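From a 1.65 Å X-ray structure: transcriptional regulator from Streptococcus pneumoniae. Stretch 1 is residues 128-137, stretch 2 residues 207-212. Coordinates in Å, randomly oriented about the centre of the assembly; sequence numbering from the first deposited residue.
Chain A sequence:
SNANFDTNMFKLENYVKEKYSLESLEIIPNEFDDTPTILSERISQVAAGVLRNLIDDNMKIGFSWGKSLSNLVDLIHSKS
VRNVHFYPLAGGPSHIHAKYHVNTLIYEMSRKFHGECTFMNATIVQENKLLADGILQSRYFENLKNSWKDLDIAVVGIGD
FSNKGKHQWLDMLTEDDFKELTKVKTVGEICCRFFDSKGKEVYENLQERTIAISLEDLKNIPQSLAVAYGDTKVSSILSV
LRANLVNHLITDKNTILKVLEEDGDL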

ATOM      1  N   ASN A 128     -13.268  12.470  15.857  1.00 25.51           N
ATOM      2  CA  ASN A 128     -13.941  13.427  14.996  1.00 25.79           C
ATOM      3  C   ASN A 128     -12.976  14.299  14.211  1.00 24.42           C
ATOM      4  O   ASN A 128     -11.769  14.251  14.427  1.00 25.40           O
ATOM      5  CB  ASN A 128     -14.898  14.315  15.800  1.00 27.46           C
ATOM      6  CG  ASN A 128     -14.196  15.097  16.884  1.00 29.31           C
ATOM      7  OD1 ASN A 128     -13.200  15.803  16.644  1.00 30.86           O
ATOM      8  ND2 ASN A 128     -14.711  14.985  18.098  1.00 33.39           N
ATOM      9  N   LYS A 129     -13.527  15.065  13.275  1.00 23.85           N
ATOM     10  CA  LYS A 129     -12.765  15.922  12.396  1.00 23.51           C
ATOM     11  C   LYS A 129     -11.999  16.993  13.148  1.00 23.81           C
ATOM     12  O   LYS A 129     -10.914  17.389  12.721  1.00 23.65           O
ATOM     13  CB  LYS A 129     -13.680  16.584  11.368  1.00 23.07           C
ATOM     14  CG  LYS A 129     -12.962  17.571  10.527  1.00 23.59           C
ATOM     15  CD  LYS A 129     -13.670  17.890   9.207  1.00 26.58           C
ATOM     16  CE  LYS A 129     -13.747  19.360   8.976  1.00 30.36           C
ATOM     17  NZ  LYS A 129     -12.457  19.939   8.588  1.00 27.79           N
ATOM     18  N   LEU A 130     -12.584  17.503  14.241  1.00 23.96           N
ATOM     19  CA  LEU A 130     -11.910  18.554  15.006  1.00 23.05           C
ATOM     20  C   LEU A 130     -10.580  18.026  15.573  1.00 22.14           C
ATOM     21  O   LEU A 130      -9.556  18.718  15.487  1.00 22.55           O
ATOM     22  CB  LEU A 130     -12.824  19.086  16.140  1.00 25.14           C
ATOM     23  CG  LEU A 130     -12.212  20.320  16.817  1.00 26.61           C
ATOM     24  CD1 LEU A 130     -13.288  21.377  17.060  1.00 31.58           C
ATOM     25  CD2 LEU A 130     -11.522  19.955  18.135  1.00 31.51           C
ATOM     26  N   LEU A 131     -10.608  16.818  16.142  1.00 21.10           N
ATOM     27  CA  LEU A 131      -9.409  16.164  16.696  1.00 20.82           C
ATOM     28  C   LEU A 131      -8.398  15.860  15.568  1.00 20.02           C
ATOM     29  O   LEU A 131      -7.202  16.183  15.703  1.00 17.77           O
ATOM     30  CB  LEU A 131      -9.804  14.881  17.403  1.00 21.50           C
ATOM     31  CG  LEU A 131     -10.518  15.096  18.724  1.00 23.15           C
ATOM     32  CD1 LEU A 131     -10.888  13.743  19.268  1.00 23.30           C
ATOM     33  CD2 LEU A 131      -9.571  15.826  19.677  1.00 25.58           C
ATOM     34  N   ALA A 132      -8.893  15.330  14.453  1.00 18.18           N
ATOM     35  CA  ALA A 132      -7.998  15.043  13.311  1.00 18.63           C
ATOM     36  C   ALA A 132      -7.341  16.323  12.805  1.00 18.93           C
ATOM     37  O   ALA A 132      -6.120  16.373  12.585  1.00 19.92           O
ATOM     38  CB  ALA A 132      -8.751  14.375  12.182  1.00 18.07           C
ATOM     39  N   ASP A 133      -8.144  17.377  12.605  1.00 17.73           N
ATOM     40  CA  ASP A 133      -7.575  18.644  12.151  1.00 19.72           C
ATOM     41  C   ASP A 133      -6.577  19.283  13.141  1.00 19.20           C
ATOM     42  O   ASP A 133      -5.590  19.877  12.712  1.00 19.55           O
ATOM     43  CB  ASP A 133      -8.669  19.641  11.884  1.00 19.84           C
ATOM     44  CG  ASP A 133      -9.466  19.329  10.658  1.00 21.87           C
ATOM     45  OD1 ASP A 133      -9.036  18.544   9.784  1.00 23.63           O
ATOM     46  OD2 ASP A 133     -10.538  19.972  10.540  1.00 26.09           O
ATOM     47  N   GLY A 134      -6.847  19.148  14.432  1.00 18.67           N
ATOM     48  CA  GLY A 134      -5.927  19.571  15.480  1.00 20.80           C
ATOM     49  C   GLY A 134      -4.542  18.946  15.292  1.00 19.65           C
ATOM     50  O   GLY A 134      -3.533  19.636  15.471  1.00 21.19           O
ATOM     51  N   ILE A 135      -4.518  17.659  14.911  1.00 18.86           N
ATOM     52  CA  ILE A 135      -3.231  16.954  14.620  1.00 17.03           C
ATOM     53  C   ILE A 135      -2.698  17.422  13.261  1.00 16.96           C
ATOM     54  O   ILE A 135      -1.549  17.875  13.130  1.00 16.05           O
ATOM     55  CB  ILE A 135      -3.423  15.449  14.642  1.00 16.03           C
ATOM     56  CG1 ILE A 135      -3.746  14.938  16.046  1.00 15.09           C
ATOM     57  CG2 ILE A 135      -2.215  14.709  14.041  1.00 16.64           C
ATOM     58  CD1 ILE A 135      -4.361  13.549  16.065  1.00 17.05           C
ATOM     59  N   LEU A 136      -3.525  17.351  12.221  1.00 16.28           N
ATOM     60  CA  LEU A 136      -3.004  17.622  10.886  1.00 16.84           C
ATOM     61  C   LEU A 136      -2.478  19.040  10.691  1.00 18.08           C
ATOM     62  O   LEU A 136      -1.529  19.250   9.922  1.00 18.97           O
ATOM     63  CB  LEU A 136      -4.052  17.294   9.823  1.00 16.49           C
ATOM     64  CG  LEU A 136      -4.467  15.809   9.726  1.00 18.04           C
ATOM     65  CD1 LEU A 136      -5.690  15.795   8.767  1.00 15.60           C
ATOM     66  CD2 LEU A 136      -3.380  14.916   9.158  1.00 13.88           C
ATOM     67  N   GLN A 137      -3.131  19.998  11.365  1.00 19.05           N
ATOM     68  CA  GLN A 137      -2.821  21.412  11.205  1.00 21.37           C
ATOM     69  C   GLN A 137      -1.837  21.912  12.273  1.00 20.79           C
ATOM     70  O   GLN A 137      -1.574  23.113  12.369  1.00 21.06           O
ATOM     71  CB  GLN A 137      -4.129  22.214  11.270  1.00 22.67           C
ATOM     72  CG  GLN A 137      -5.090  21.977  10.048  1.00 23.35           C
ATOM     73  CD  GLN A 137      -6.526  22.634  10.221  1.00 26.71           C
ATOM     74  OE1 GLN A 137      -7.378  22.514   9.337  1.00 35.47           O
ATOM     75  NE2 GLN A 137      -6.766  23.319  11.357  1.00 31.37           N
ATOM     76  N   GLN A 207     -13.054   9.734   6.128  1.00 16.09           N
ATOM     77  CA  GLN A 207     -11.947  10.340   5.343  1.00 16.10           C
ATOM     78  C   GLN A 207     -11.334  11.493   6.138  1.00 17.42           C
ATOM     79  O   GLN A 207     -10.109  11.602   6.266  1.00 17.19           O
ATOM     80  CB  GLN A 207     -12.498  10.859   4.001  1.00 17.51           C
ATOM     81  CG  GLN A 207     -11.546  11.721   3.260  1.00 20.91           C
ATOM     82  CD  GLN A 207     -12.172  12.307   2.030  1.00 28.31           C
ATOM     83  OE1 GLN A 207     -13.104  13.108   2.119  1.00 31.32           O
ATOM     84  NE2 GLN A 207     -11.656  11.923   0.867  1.00 32.21           N
ATOM     85  N   GLU A 208     -12.203  12.345   6.681  1.00 17.16           N
ATOM     86  CA  GLU A 208     -11.781  13.579   7.401  1.00 18.57           C
ATOM     87  C   GLU A 208     -11.272  13.319   8.855  1.00 18.11           C
ATOM     88  O   GLU A 208     -10.785  14.225   9.553  1.00 20.30           O
ATOM     89  CB  GLU A 208     -12.953  14.637   7.328  1.00 18.40           C
ATOM     90  CG  GLU A 208     -13.303  14.997   5.889  1.00 20.25           C
ATOM     91  CD  GLU A 208     -14.218  16.221   5.719  1.00 23.86           C
ATOM     92  OE1 GLU A 208     -15.070  16.429   6.600  1.00 26.37           O
ATOM     93  OE2 GLU A 208     -14.058  16.937   4.690  1.00 29.28           O
ATOM     94  N   ARG A 209     -11.367  12.088   9.325  1.00 15.58           N
ATOM     95  CA  ARG A 209     -10.963  11.725  10.660  1.00 16.23           C
ATOM     96  C   ARG A 209      -9.630  10.933  10.627  1.00 13.86           C
ATOM     97  O   ARG A 209      -9.157  10.515  11.684  1.00 15.12           O
ATOM     98  CB  ARG A 209     -11.994  10.807  11.356  1.00 17.01           C
ATOM     99  CG  ARG A 209     -13.226  11.494  11.942  1.00 21.86           C
ATOM    100  CD  ARG A 209     -14.417  10.507  12.080  1.00 18.22           C
ATOM    101  NE  ARG A 209     -14.142   9.236  12.765  1.00 22.73           N
ATOM    102  CZ  ARG A 209     -14.813   8.123  12.532  1.00 25.22           C
ATOM    103  NH1 ARG A 209     -15.751   8.110  11.595  1.00 23.64           N
ATOM    104  NH2 ARG A 209     -14.527   7.010  13.192  1.00 29.10           N
ATOM    105  N   THR A 210      -9.112  10.716   9.409  1.00 14.59           N
ATOM    106  CA  THR A 210      -7.998   9.749   9.225  1.00 13.61           C
ATOM    107  C   THR A 210      -6.644  10.500   9.114  1.00 13.51           C
ATOM    108  O   THR A 210      -6.515  11.490   8.386  1.00 12.90           O
ATOM    109  CB  THR A 210      -8.274   8.879   8.003  1.00 14.57           C
ATOM    110  OG1 THR A 210      -9.510   8.183   8.223  1.00 15.33           O
ATOM    111  CG2 THR A 210      -7.127   7.849   7.761  1.00 14.14           C
ATOM    112  N   ILE A 211      -5.658   9.974   9.872  1.00 12.69           N
ATOM    113  CA  ILE A 211      -4.370  10.606   9.950  1.00 11.86           C
ATOM    114  C   ILE A 211      -3.465   9.845   8.964  1.00 12.15           C
ATOM    115  O   ILE A 211      -2.696   8.961   9.338  1.00 12.81           O
ATOM    116  CB  ILE A 211      -3.761  10.601  11.381  1.00 13.26           C
ATOM    117  CG1 ILE A 211      -4.704  11.295  12.377  1.00 13.77           C
ATOM    118  CG2 ILE A 211      -2.408  11.354  11.352  1.00 11.48           C
ATOM    119  CD1 ILE A 211      -5.064  12.709  12.010  1.00 15.44           C
ATOM    120  N   ALA A 212      -3.620  10.157   7.692  1.00 11.68           N
ATOM    121  CA  ALA A 212      -2.845   9.470   6.633  1.00 12.21           C
ATOM    122  C   ALA A 212      -2.664  10.383   5.454  1.00 10.59           C
ATOM    123  O   ALA A 212      -3.411  11.343   5.252  1.00 10.60           O
ATOM    124  CB  ALA A 212      -3.626   8.233   6.162  1.00 11.99           C
TER
HETATM  125  O   HOH W   1     -10.162  16.710   8.292  1.00 24.75           O

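No direct hydrogen bond or salt bridge joins the two stretches; their polar link is a single water. Water 1 donates to Asp133 OD1 at 2.6 Å and to Glu208 O at 2.9 Å. It ties a helix side chain to the backbone of the turn that runs from Gln207 to Thr210. The rest of the contact is packing, and about 404 Å² is buried, both sides summed.

Ile211 contributes the largest covered area. Its CA-to-CB bond points sideways, but chi1 and chi2 are both m, and the end of the side chain comes nearer to the helix. There CD1 meets three residues. Ile211 CD1 lies 4.0 Å from Ala132 CB, 4.0 Å from Ile135 CG2 and 3.9 Å from Leu136 CG. All three helix residues direct CA-to-CB toward the second stretch, so one methyl group fits among them.

Ala132 faces the turn backbone at short range. Ala132 CB is 3.3 Å from Glu208 O and 3.8 Å from Arg209 CA. A small side chain lets the turn backbone approach this far.

Near the start of the helix, the aliphatic part of Arg209 does the packing. Arg209 CG is 3.6 Å from Asn128 C and 3.8 Å from Lys129 N. The guanidinium group is hydrogen-bonded elsewhere in the structure. Asn128 caps the helix: Leu131 N donates to Asn128 OD1 at 2.8 Å. The CA-to-CB bond of Asn128 points away from the second stretch, so it is mainly the backbone that meets Arg209.

Lys129 is exposed. Lys129 CD is 3.3 Å from Glu208 OE1, yet its charge is paired within the helix, where Lys129 NZ forms a salt bridge with Asp133 OD2 at 2.7 Å. Asp133 thus serves both the lysine and the bridging water, one carboxylate oxygen for each.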